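Local coordinates for protein 3,4-dihydroxy-2-butanone 4-phosphate synthase (Candida albicans, PDB 2RIU) that catalyses the conversion of D-ribulose 5-phosphate to formate and 3,4-dihydroxy-2-butanone 4-phosphate, a step that probably depends on magnesium or manganese, at residues A[37-42]-A[159-164]; A[137-142]-A[197-202]; A[20-25]-A[33-38]. All coordinates share one frame; numbering follows the deposited sequence.

Contact 1 (A[37-42]-A[159-164]); sequences MAAELI and QPAGVI. With 5RP (ribulose-5-phosphate), chain B.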
loop_
_atom_site.group_PDB
_atom_site.type_symbol
_atom_site.label_atom_id
_atom_site.label_comp_id
_atom_site.label_asym_id
_atom_site.label_seq_id
_atom_site.Cartn_x
_atom_site.Cartn_y
_atom_site.Cartn_z
ATOM N N MET A 37 -12.566 8.026 -5.730
ATOM C CA MET A 37 -12.889 9.439 -5.929
ATOM C C MET A 37 -12.039 10.043 -7.028
ATOM O O MET A 37 -11.107 9.397 -7.529
ATOM C CB MET A 37 -12.768 10.246 -4.628
ATOM C CG MET A 37 -11.334 10.490 -4.140
ATOM S SD MET A 37 -11.297 11.768 -2.861
ATOM C CE MET A 37 -11.649 13.224 -3.846
ATOM N N ALA A 38 -12.362 11.273 -7.413
ATOM C CA ALA A 38 -11.630 11.939 -8.487
ATOM C C ALA A 38 -10.197 12.240 -8.057
ATOM O O ALA A 38 -9.973 12.783 -6.972
ATOM C CB ALA A 38 -12.343 13.211 -8.910
ATOM N N ALA A 39 -9.230 11.882 -8.900
ATOM C CA ALA A 39 -7.822 12.093 -8.570
ATOM C C ALA A 39 -7.511 13.563 -8.308
ATOM O O ALA A 39 -6.776 13.882 -7.372
ATOM C CB ALA A 39 -6.916 11.541 -9.677
ATOM N N GLU A 40 -8.086 14.461 -9.113
ATOM C CA GLU A 40 -7.755 15.889 -8.992
ATOM C C GLU A 40 -8.306 16.543 -7.725
ATOM O O GLU A 40 -7.871 17.636 -7.346
ATOM C CB GLU A 40 -8.200 16.665 -10.233
ATOM C CG GLU A 40 -9.706 16.743 -10.413
ATOM C CD GLU A 40 -10.072 17.112 -11.824
ATOM O OE1 GLU A 40 -10.270 18.322 -12.087
ATOM O OE2 GLU A 40 -10.117 16.198 -12.673
ATOM N N LEU A 41 -9.230 15.859 -7.052
ATOM C CA LEU A 41 -9.915 16.433 -5.888
ATOM C C LEU A 41 -9.461 15.872 -4.543
ATOM O O LEU A 41 -9.917 16.340 -3.499
ATOM C CB LEU A 41 -11.438 16.290 -6.036
ATOM C CG LEU A 41 -12.040 16.917 -7.301
ATOM C CD1 LEU A 41 -13.539 16.651 -7.343
ATOM C CD2 LEU A 41 -11.755 18.416 -7.392
ATOM N N ILE A 42 -8.569 14.878 -4.554
ATOM C CA ILE A 42 -8.172 14.249 -3.294
ATOM C C ILE A 42 -7.212 15.124 -2.472
ATOM O O ILE A 42 -6.147 15.536 -2.940
ATOM C CB ILE A 42 -7.698 12.760 -3.466
ATOM C CG1 ILE A 42 -7.699 12.039 -2.105
ATOM C CG2 ILE A 42 -6.351 12.677 -4.211
ATOM C CD1 ILE A 42 -7.633 10.522 -2.171
ATOM N N GLN A 159 -10.878 15.434 -15.200
ATOM C CA GLN A 159 -9.741 14.790 -15.863
ATOM C C GLN A 159 -9.900 13.275 -15.755
ATOM O O GLN A 159 -10.376 12.790 -14.732
ATOM C CB GLN A 159 -8.412 15.220 -15.229
ATOM C CG GLN A 159 -8.139 16.723 -15.317
ATOM C CD GLN A 159 -7.989 17.203 -16.742
ATOM O OE1 GLN A 159 -7.442 16.498 -17.590
ATOM N NE2 GLN A 159 -8.470 18.413 -17.011
ATOM N N PRO A 160 -9.500 12.531 -16.803
ATOM C CA PRO A 160 -9.671 11.070 -16.821
ATOM C C PRO A 160 -8.697 10.364 -15.873
ATOM O O PRO A 160 -7.798 9.644 -16.304
ATOM C CB PRO A 160 -9.404 10.704 -18.285
ATOM C CG PRO A 160 -8.477 11.768 -18.775
ATOM C CD PRO A 160 -8.883 13.028 -18.048
ATOM N N ALA A 161 -8.897 10.591 -14.578
ATOM C CA ALA A 161 -8.017 10.069 -13.541
ATOM C C ALA A 161 -8.817 9.900 -12.264
ATOM O O ALA A 161 -9.595 10.778 -11.884
ATOM C CB ALA A 161 -6.861 11.028 -13.301
ATOM N N GLY A 162 -8.622 8.765 -11.606
ATOM C CA GLY A 162 -9.305 8.486 -10.339
ATOM C C GLY A 162 -8.312 7.960 -9.329
ATOM O O GLY A 162 -7.137 7.786 -9.648
ATOM N N VAL A 163 -8.786 7.701 -8.112
ATOM C CA VAL A 163 -7.940 7.129 -7.061
ATOM C C VAL A 163 -8.786 6.146 -6.258
ATOM O O VAL A 163 -9.935 6.438 -5.929
ATOM C CB VAL A 163 -7.262 8.226 -6.187
ATOM C CG1 VAL A 163 -8.288 9.171 -5.569
ATOM C CG2 VAL A 163 -6.348 7.613 -5.108
ATOM N N ILE A 164 -8.220 4.972 -5.979
ATOM C CA ILE A 164 -8.996 3.845 -5.464
ATOM C C ILE A 164 -8.248 3.051 -4.402
ATOM O O ILE A 164 -7.020 3.010 -4.399
ATOM C CB ILE A 164 -9.421 2.870 -6.602
ATOM C CG1 ILE A 164 -8.219 2.106 -7.181
ATOM C CG2 ILE A 164 -10.177 3.609 -7.711
ATOM C CD1 ILE A 164 -8.587 1.135 -8.315
HETATM C C2 5RP B . -9.326 -5.152 -7.494
HETATM C C3 5RP B . -9.270 -3.674 -7.184
HETATM C C5 5RP B . -7.958 -2.945 -7.052
HETATM O O13 5RP B . -8.222 -1.616 -6.582
HETATM C C6 5RP B . -7.129 -2.884 -8.344
HETATM O O14 5RP B . -5.995 -2.049 -8.087
HETATM C C7 5RP B . -7.849 -2.327 -9.573
HETATM O O8 5RP B . -8.976 -3.141 -9.876
HETATM P P9 5RP B . -9.252 -3.771 -11.325
HETATM O O12 5RP B . -8.167 -4.800 -11.546
HETATM O O11 5RP B . -9.206 -2.627 -12.313
HETATM O O10 5RP B . -10.639 -4.323 -11.101
HETATM O O4 5RP B . -10.312 -3.064 -7.024
HETATM O O1 5RP B . -10.395 -5.724 -6.729
HETATM O O HOH W 1 -9.483 13.699 -11.616
HETATM O O HOH W 2 -10.747 19.171 -14.497
#
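In the mixed β-sheet, strand 34-38 pairs antiparallel with strand 162-166, and M37 sits opposite V163 in a hydrogen-bonded pair. M37 N gives its hydrogen to V163 O at 3.1 Å, and V163 N returns one to M37 O at 2.9 Å. The next pair, A38 with G162, is non-hydrogen-bonded. One more main-chain bond follows, A39 N to A161 O at 3.2 Å, where the donor stands 46° out of the carbonyl plane and not on a lone pair. V163 has CG1 between its backbone N and carbonyl carbon (chi1 56°), which turns that methyl onto M37 CG at 3.6 Å; the two side chains run alongside each other. A39 CB meets A161 CB at 3.7 Å, and T110 of helix 103-114 packs on both A39 and V163. Where main-chain pairing stops, a side chain takes over. E40 is extended beyond CG and swings its carboxylate across Q159, so that OE2 accepts Q159 N at 2.7 Å through the syn lone pair. A water bonded to E40 N lies beside both E40 OE2 and A161 O, and a second one donates to E40 OE1 at 2.6 Å. With the Q159 N-H and at least one water hydrogen directed at it, the E40 carboxylate is probably kept ionised beside the point where the main-chain pairing gives out.

Contact 2 (A[137-142]-A[197-202]); sequences GLLKKR and QLVEYI. With 5RP (ribulose-5-phosphate), chain B.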
loop_
_atom_site.group_PDB
_atom_site.type_symbol
_atom_site.label_atom_id
_atom_site.label_comp_id
_atom_site.label_asym_id
_atom_site.label_seq_id
_atom_site.Cartn_x
_atom_site.Cartn_y
_atom_site.Cartn_z
ATOM N N GLY A 137 -11.924 2.633 -24.172
ATOM C CA GLY A 137 -13.294 2.116 -24.158
ATOM C C GLY A 137 -13.819 1.900 -22.753
ATOM O O GLY A 137 -15.021 1.687 -22.557
ATOM N N LEU A 138 -12.907 1.951 -21.779
ATOM C CA LEU A 138 -13.253 1.877 -20.358
ATOM C C LEU A 138 -14.191 0.700 -20.065
ATOM O O LEU A 138 -13.874 -0.431 -20.452
ATOM C CB LEU A 138 -13.759 3.241 -19.844
ATOM C CG LEU A 138 -12.752 4.380 -20.083
ATOM C CD1 LEU A 138 -13.345 5.753 -19.789
ATOM C CD2 LEU A 138 -11.465 4.172 -19.289
ATOM N N LEU A 139 -15.339 0.956 -19.437
ATOM C CA LEU A 139 -16.218 -0.119 -18.961
ATOM C C LEU A 139 -16.909 -0.926 -20.059
ATOM O O LEU A 139 -17.463 -1.996 -19.790
ATOM C CB LEU A 139 -17.259 0.418 -17.972
ATOM C CG LEU A 139 -16.737 0.846 -16.600
ATOM C CD1 LEU A 139 -17.893 1.392 -15.773
ATOM C CD2 LEU A 139 -16.046 -0.308 -15.867
ATOM N N LYS A 140 -16.887 -0.413 -21.283
ATOM C CA LYS A 140 -17.430 -1.168 -22.412
ATOM C C LYS A 140 -16.451 -2.236 -22.890
ATOM O O LYS A 140 -16.833 -3.154 -23.625
ATOM C CB LYS A 140 -17.848 -0.239 -23.553
ATOM C CG LYS A 140 -19.112 0.541 -23.228
ATOM C CD LYS A 140 -19.584 1.409 -24.367
ATOM C CE LYS A 140 -20.816 2.192 -23.939
ATOM N NZ LYS A 140 -21.316 3.066 -25.030
ATOM N N LYS A 141 -15.195 -2.121 -22.455
ATOM C CA LYS A 141 -14.143 -3.048 -22.867
ATOM C C LYS A 141 -13.602 -3.912 -21.727
ATOM O O LYS A 141 -13.206 -5.056 -21.945
ATOM C CB LYS A 141 -12.998 -2.296 -23.545
ATOM C CG LYS A 141 -13.307 -1.832 -24.971
ATOM C CD LYS A 141 -13.408 -3.003 -25.956
ATOM C CE LYS A 141 -12.053 -3.649 -26.205
ATOM N NZ LYS A 141 -12.102 -4.679 -27.281
ATOM N N ARG A 142 -13.564 -3.356 -20.518
ATOM C CA ARG A 142 -13.136 -4.100 -19.332
ATOM C C ARG A 142 -13.883 -3.552 -18.132
ATOM O O ARG A 142 -13.823 -2.356 -17.865
ATOM C CB ARG A 142 -11.625 -3.978 -19.110
ATOM C CG ARG A 142 -11.099 -4.749 -17.898
ATOM C CD ARG A 142 -9.594 -4.583 -17.725
ATOM N NE ARG A 142 -9.088 -5.388 -16.609
ATOM C CZ ARG A 142 -8.887 -4.934 -15.374
ATOM N NH1 ARG A 142 -9.138 -3.664 -15.072
ATOM N NH2 ARG A 142 -8.434 -5.757 -14.435
ATOM N N GLN A 197 -24.430 -1.114 -12.870
ATOM C CA GLN A 197 -25.238 0.094 -12.892
ATOM C C GLN A 197 -24.652 1.124 -13.852
ATOM O O GLN A 197 -25.371 1.737 -14.645
ATOM C CB GLN A 197 -25.220 0.672 -11.491
ATOM C CG GLN A 197 -26.492 1.226 -11.006
ATOM C CD GLN A 197 -26.299 1.916 -9.674
ATOM O OE1 GLN A 197 -25.329 1.653 -8.953
ATOM N NE2 GLN A 197 -27.208 2.813 -9.349
ATOM N N LEU A 198 -23.338 1.311 -13.764
ATOM C CA LEU A 198 -22.612 2.267 -14.578
ATOM C C LEU A 198 -22.630 1.831 -16.042
ATOM O O LEU A 198 -22.851 2.645 -16.936
ATOM C CB LEU A 198 -21.178 2.381 -14.052
ATOM C CG LEU A 198 -20.373 3.684 -13.991
ATOM C CD1 LEU A 198 -21.204 4.905 -13.610
ATOM C CD2 LEU A 198 -19.224 3.485 -13.003
ATOM N N VAL A 199 -22.419 0.540 -16.285
ATOM C CA VAL A 199 -22.476 0.030 -17.656
ATOM C C VAL A 199 -23.856 0.288 -18.268
ATOM O O VAL A 199 -23.958 0.761 -19.408
ATOM C CB VAL A 199 -22.115 -1.473 -17.737
ATOM C CG1 VAL A 199 -22.362 -2.012 -19.150
ATOM C CG2 VAL A 199 -20.666 -1.691 -17.333
ATOM N N GLU A 200 -24.910 -0.004 -17.509
ATOM C CA GLU A 200 -26.279 0.219 -17.984
ATOM C C GLU A 200 -26.500 1.686 -18.377
ATOM O O GLU A 200 -27.091 1.980 -19.422
ATOM C CB GLU A 200 -27.305 -0.255 -16.942
ATOM C CG GLU A 200 -27.426 -1.786 -16.875
ATOM C CD GLU A 200 -28.120 -2.322 -15.623
ATOM O OE1 GLU A 200 -28.505 -1.535 -14.725
ATOM O OE2 GLU A 200 -28.276 -3.561 -15.534
ATOM N N TYR A 201 -25.976 2.597 -17.561
ATOM C CA TYR A 201 -26.123 4.033 -17.803
ATOM C C TYR A 201 -25.447 4.492 -19.097
ATOM O O TYR A 201 -26.035 5.259 -19.868
ATOM C CB TYR A 201 -25.595 4.839 -16.611
ATOM C CG TYR A 201 -25.808 6.335 -16.744
ATOM C CD1 TYR A 201 -27.043 6.909 -16.452
ATOM C CD2 TYR A 201 -24.775 7.172 -17.179
ATOM C CE1 TYR A 201 -27.248 8.276 -16.590
ATOM C CE2 TYR A 201 -24.969 8.546 -17.319
ATOM C CZ TYR A 201 -26.211 9.090 -17.025
ATOM O OH TYR A 201 -26.414 10.444 -17.160
ATOM N N ILE A 202 -24.221 4.026 -19.341
ATOM C CA ILE A 202 -23.464 4.459 -20.520
ATOM C C ILE A 202 -23.853 3.709 -21.792
ATOM O O ILE A 202 -23.431 4.088 -22.877
ATOM C CB ILE A 202 -21.922 4.360 -20.313
ATOM C CG1 ILE A 202 -21.489 2.901 -20.104
ATOM C CG2 ILE A 202 -21.476 5.248 -19.143
ATOM C CD1 ILE A 202 -19.982 2.675 -20.221
HETATM C C2 5RP B . -9.326 -5.152 -7.494
HETATM C C3 5RP B . -9.270 -3.674 -7.184
HETATM C C5 5RP B . -7.958 -2.945 -7.052
HETATM O O13 5RP B . -8.222 -1.616 -6.582
HETATM C C6 5RP B . -7.129 -2.884 -8.344
HETATM O O14 5RP B . -5.995 -2.049 -8.087
HETATM C C7 5RP B . -7.849 -2.327 -9.573
HETATM O O8 5RP B . -8.976 -3.141 -9.876
HETATM P P9 5RP B . -9.252 -3.771 -11.325
HETATM O O12 5RP B . -8.167 -4.800 -11.546
HETATM O O11 5RP B . -9.206 -2.627 -12.313
HETATM O O10 5RP B . -10.639 -4.323 -11.101
HETATM O O4 5RP B . -10.312 -3.064 -7.024
HETATM O O1 5RP B . -10.395 -5.724 -6.729
#
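L139 and K140 meet the last turns of the C-terminal helix 195-202 along the side of it that carries L198, V199 and I202, from a short 3-10 turn in the loop between strand 129-134 and helix 145-155. The L139 and L198 side chains cross at about a right angle, L139 CD1 touching L198 CD2 at 3.7 Å. L139 CB rests nearer the helix end, 4.1 Å from V199 CG2 and 4.2 Å from I202 CD1. K140 is stretched out beyond CG and slides past I202 in the opposite direction, K140 CG lying 3.8 Å from I202 CD1. That brings its ammonium to the helix end, where NZ makes a weak hydrogen bond to I202 O; the carbonyl end of a helix would probably favour a positive group there. Behind this layer, Q151 of helix 145-155 packs on both L139 and I202. The turn itself is held by L138 O, which accepts from K141 N and R142 N alike. The chain then leads R142 away from the helix to the ribulose-5-phosphate, its NH1 also salt-bridged to E147. The guanidinium takes the phosphate edge-on with two nearly straight bonds, R142 NH1 to O11 at 2.9 Å and R142 NH2 to O12 of the ligand at 3.1 Å.

Contact 3 (A[20-25]-A[33-38]); sequences FLIVMD and GDLIMA. With 5RP (ribulose-5-phosphate), chain B.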
loop_
_atom_site.group_PDB
_atom_site.type_symbol
_atom_site.label_atom_id
_atom_site.label_comp_id
_atom_site.label_asym_id
_atom_site.label_seq_id
_atom_site.Cartn_x
_atom_site.Cartn_y
_atom_site.Cartn_z
ATOM N N PHE A 20 -16.091 10.586 -2.080
ATOM C CA PHE A 20 -15.878 9.199 -2.450
ATOM C C PHE A 20 -17.205 8.585 -2.851
ATOM O O PHE A 20 -18.276 9.043 -2.425
ATOM C CB PHE A 20 -15.355 8.390 -1.259
ATOM C CG PHE A 20 -13.934 8.688 -0.885
ATOM C CD1 PHE A 20 -13.653 9.488 0.218
ATOM C CD2 PHE A 20 -12.877 8.145 -1.612
ATOM C CE1 PHE A 20 -12.330 9.752 0.584
ATOM C CE2 PHE A 20 -11.560 8.410 -1.258
ATOM C CZ PHE A 20 -11.288 9.214 -0.157
ATOM N N LEU A 21 -17.118 7.547 -3.676
ATOM C CA LEU A 21 -18.203 6.590 -3.833
ATOM C C LEU A 21 -17.674 5.235 -3.416
ATOM O O LEU A 21 -16.487 4.954 -3.585
ATOM C CB LEU A 21 -18.672 6.521 -5.289
ATOM C CG LEU A 21 -19.322 7.782 -5.868
ATOM C CD1 LEU A 21 -19.496 7.647 -7.377
ATOM C CD2 LEU A 21 -20.657 8.073 -5.186
ATOM N N ILE A 22 -18.545 4.413 -2.838
ATOM C CA ILE A 22 -18.226 3.007 -2.604
ATOM C C ILE A 22 -18.712 2.266 -3.846
ATOM O O ILE A 22 -19.874 2.396 -4.244
ATOM C CB ILE A 22 -18.891 2.463 -1.322
ATOM C CG1 ILE A 22 -18.285 3.143 -0.081
ATOM C CG2 ILE A 22 -18.742 0.930 -1.234
ATOM C CD1 ILE A 22 -19.133 3.067 1.170
ATOM N N VAL A 23 -17.803 1.526 -4.474
ATOM C CA VAL A 23 -18.079 0.911 -5.768
ATOM C C VAL A 23 -17.942 -0.614 -5.688
ATOM O O VAL A 23 -16.881 -1.136 -5.335
ATOM C CB VAL A 23 -17.178 1.506 -6.880
ATOM C CG1 VAL A 23 -17.489 0.882 -8.219
ATOM C CG2 VAL A 23 -17.355 3.034 -6.967
ATOM N N MET A 24 -19.038 -1.300 -6.001
ATOM C CA MET A 24 -19.103 -2.763 -6.061
ATOM C C MET A 24 -19.152 -3.194 -7.524
ATOM O O MET A 24 -19.469 -2.385 -8.398
ATOM C CB MET A 24 -20.377 -3.262 -5.361
ATOM C CG MET A 24 -20.796 -2.473 -4.115
ATOM S SD MET A 24 -19.600 -2.523 -2.767
ATOM C CE MET A 24 -19.509 -4.285 -2.432
ATOM N N ASP A 25 -18.853 -4.465 -7.802
ATOM C CA ASP A 25 -18.946 -4.983 -9.182
ATOM C C ASP A 25 -20.390 -5.027 -9.697
ATOM O O ASP A 25 -20.692 -4.573 -10.807
ATOM C CB ASP A 25 -18.345 -6.386 -9.285
ATOM C CG ASP A 25 -16.827 -6.384 -9.334
ATOM O OD1 ASP A 25 -16.217 -5.376 -9.750
ATOM O OD2 ASP A 25 -16.237 -7.428 -8.980
ATOM N N GLY A 33 -16.012 -4.087 -1.555
ATOM C CA GLY A 33 -16.131 -2.690 -1.975
ATOM C C GLY A 33 -14.828 -1.908 -2.001
ATOM O O GLY A 33 -13.937 -2.132 -1.171
ATOM N N ASP A 34 -14.736 -0.995 -2.967
ATOM C CA ASP A 34 -13.632 -0.049 -3.110
ATOM C C ASP A 34 -14.138 1.360 -2.865
ATOM O O ASP A 34 -15.219 1.722 -3.330
ATOM C CB ASP A 34 -13.122 -0.049 -4.555
ATOM C CG ASP A 34 -12.002 -1.022 -4.804
ATOM O OD1 ASP A 34 -11.793 -1.966 -4.007
ATOM O OD2 ASP A 34 -11.321 -0.825 -5.839
ATOM N N LEU A 35 -13.330 2.178 -2.201
ATOM C CA LEU A 35 -13.556 3.623 -2.231
ATOM C C LEU A 35 -12.923 4.181 -3.503
ATOM O O LEU A 35 -11.784 3.838 -3.827
ATOM C CB LEU A 35 -12.933 4.288 -1.009
ATOM C CG LEU A 35 -13.678 4.141 0.319
ATOM C CD1 LEU A 35 -12.805 4.666 1.456
ATOM C CD2 LEU A 35 -15.029 4.872 0.272
ATOM N N ILE A 36 -13.666 5.024 -4.223
ATOM C CA ILE A 36 -13.154 5.675 -5.439
ATOM C C ILE A 36 -13.519 7.155 -5.408
ATOM O O ILE A 36 -14.653 7.508 -5.103
ATOM C CB ILE A 36 -13.756 5.039 -6.727
ATOM C CG1 ILE A 36 -13.536 3.517 -6.749
ATOM C CG2 ILE A 36 -13.205 5.724 -7.997
ATOM C CD1 ILE A 36 -13.904 2.830 -8.062
ATOM N N MET A 37 -12.566 8.026 -5.730
ATOM C CA MET A 37 -12.889 9.439 -5.929
ATOM C C MET A 37 -12.039 10.043 -7.028
ATOM O O MET A 37 -11.107 9.397 -7.529
ATOM C CB MET A 37 -12.768 10.246 -4.628
ATOM C CG MET A 37 -11.334 10.490 -4.140
ATOM S SD MET A 37 -11.297 11.768 -2.861
ATOM C CE MET A 37 -11.649 13.224 -3.846
ATOM N N ALA A 38 -12.362 11.273 -7.413
ATOM C CA ALA A 38 -11.630 11.939 -8.487
ATOM C C ALA A 38 -10.197 12.240 -8.057
ATOM O O ALA A 38 -9.973 12.783 -6.972
ATOM C CB ALA A 38 -12.343 13.211 -8.910
HETATM C C2 5RP B . -9.326 -5.152 -7.494
HETATM C C3 5RP B . -9.270 -3.674 -7.184
HETATM C C5 5RP B . -7.958 -2.945 -7.052
HETATM O O13 5RP B . -8.222 -1.616 -6.582
HETATM C C6 5RP B . -7.129 -2.884 -8.344
HETATM O O14 5RP B . -5.995 -2.049 -8.087
HETATM C C7 5RP B . -7.849 -2.327 -9.573
HETATM O O8 5RP B . -8.976 -3.141 -9.876
HETATM P P9 5RP B . -9.252 -3.771 -11.325
HETATM O O12 5RP B . -8.167 -4.800 -11.546
HETATM O O11 5RP B . -9.206 -2.627 -12.313
HETATM O O10 5RP B . -10.639 -4.323 -11.101
HETATM O O4 5RP B . -10.312 -3.064 -7.024
HETATM O O1 5RP B . -10.395 -5.724 -6.729
#
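F20 and M37 make a Met-aromatic contact: M37 SD lies over one face of the phenyl ring, 3.9 Å from its centroid, displaced somewhat toward the rim. With CG set between backbone N and carbonyl carbon (chi1 72°), the M37 chain is carried along the ring, CG coming to 3.6 Å from F20 CE2, before a bend at chi3 turns the methyl. L35 approaches F20 from another direction, and L35 CD2 touches both F20 CB and I22 CG1, lying 3.7 Å from I22 CG1. Helix 44-52 packs over this group, through L50 on both F20 and L35.

The backbone under these side chains is an antiparallel β-hairpin, strand 21-24 with strand 34-38. L21 and I36 form one hydrogen-bonded pair, V23 and D34 the other, with the non-hydrogen-bonded I22 and L35 between them. The bonds are uneven: V23 N reaches D34 O at 2.8 Å, whereas D34 N to V23 O is 3.2 Å, its donor tilted from the carbonyl plane.

On the face opposite I22 and L35, V23 and I36 cross at about a right angle. I36 puts CG1 anti to its carbonyl carbon and is extended at chi2 (-171°), which lays CD1 against V23 CG2 at 3.6 Å. Near the loop, M24 starts away from strand 34-38, but the bend at chi2 (-63°) folds M24 SD back to 3.6 Å from G33 CA, and the bend at chi3 brings the CE methyl beside G33 as well. The loop holds E30, which probably binds magnesium. D34 shares the V23 and I36 face, but its carboxylate leads away from strand 21-24 to ribulose-5-phosphate, where O13 of the ligand donates to D34 OD2 at 3.3 Å and ligand O4 lies nearer still to OD2.

Overall arrangement
Contacts 1 and 3 are both buried and share strand 34-38, with M37 and A38 common to the two: strand 21-24 lies on one side of it, strand 162-166 on the other. They also touch directly, I164 CG2 packing on I36 CG1. Contact 2 stands nearer the surface, its centre about 18 Å from that of contact 1, and joins a loop to a helix. The chemistry follows: main-chain ladders and apolar side chains in the sheet, with a carboxylate and waters at one end of contact 1; aliphatic packing and a weak lysine bond in contact 2. At ribulose-5-phosphate, contact 2 bonds the phosphate, D34 of contact 3 takes a hydrogen bond from O13, and I164 of contact 1 only packs against O13.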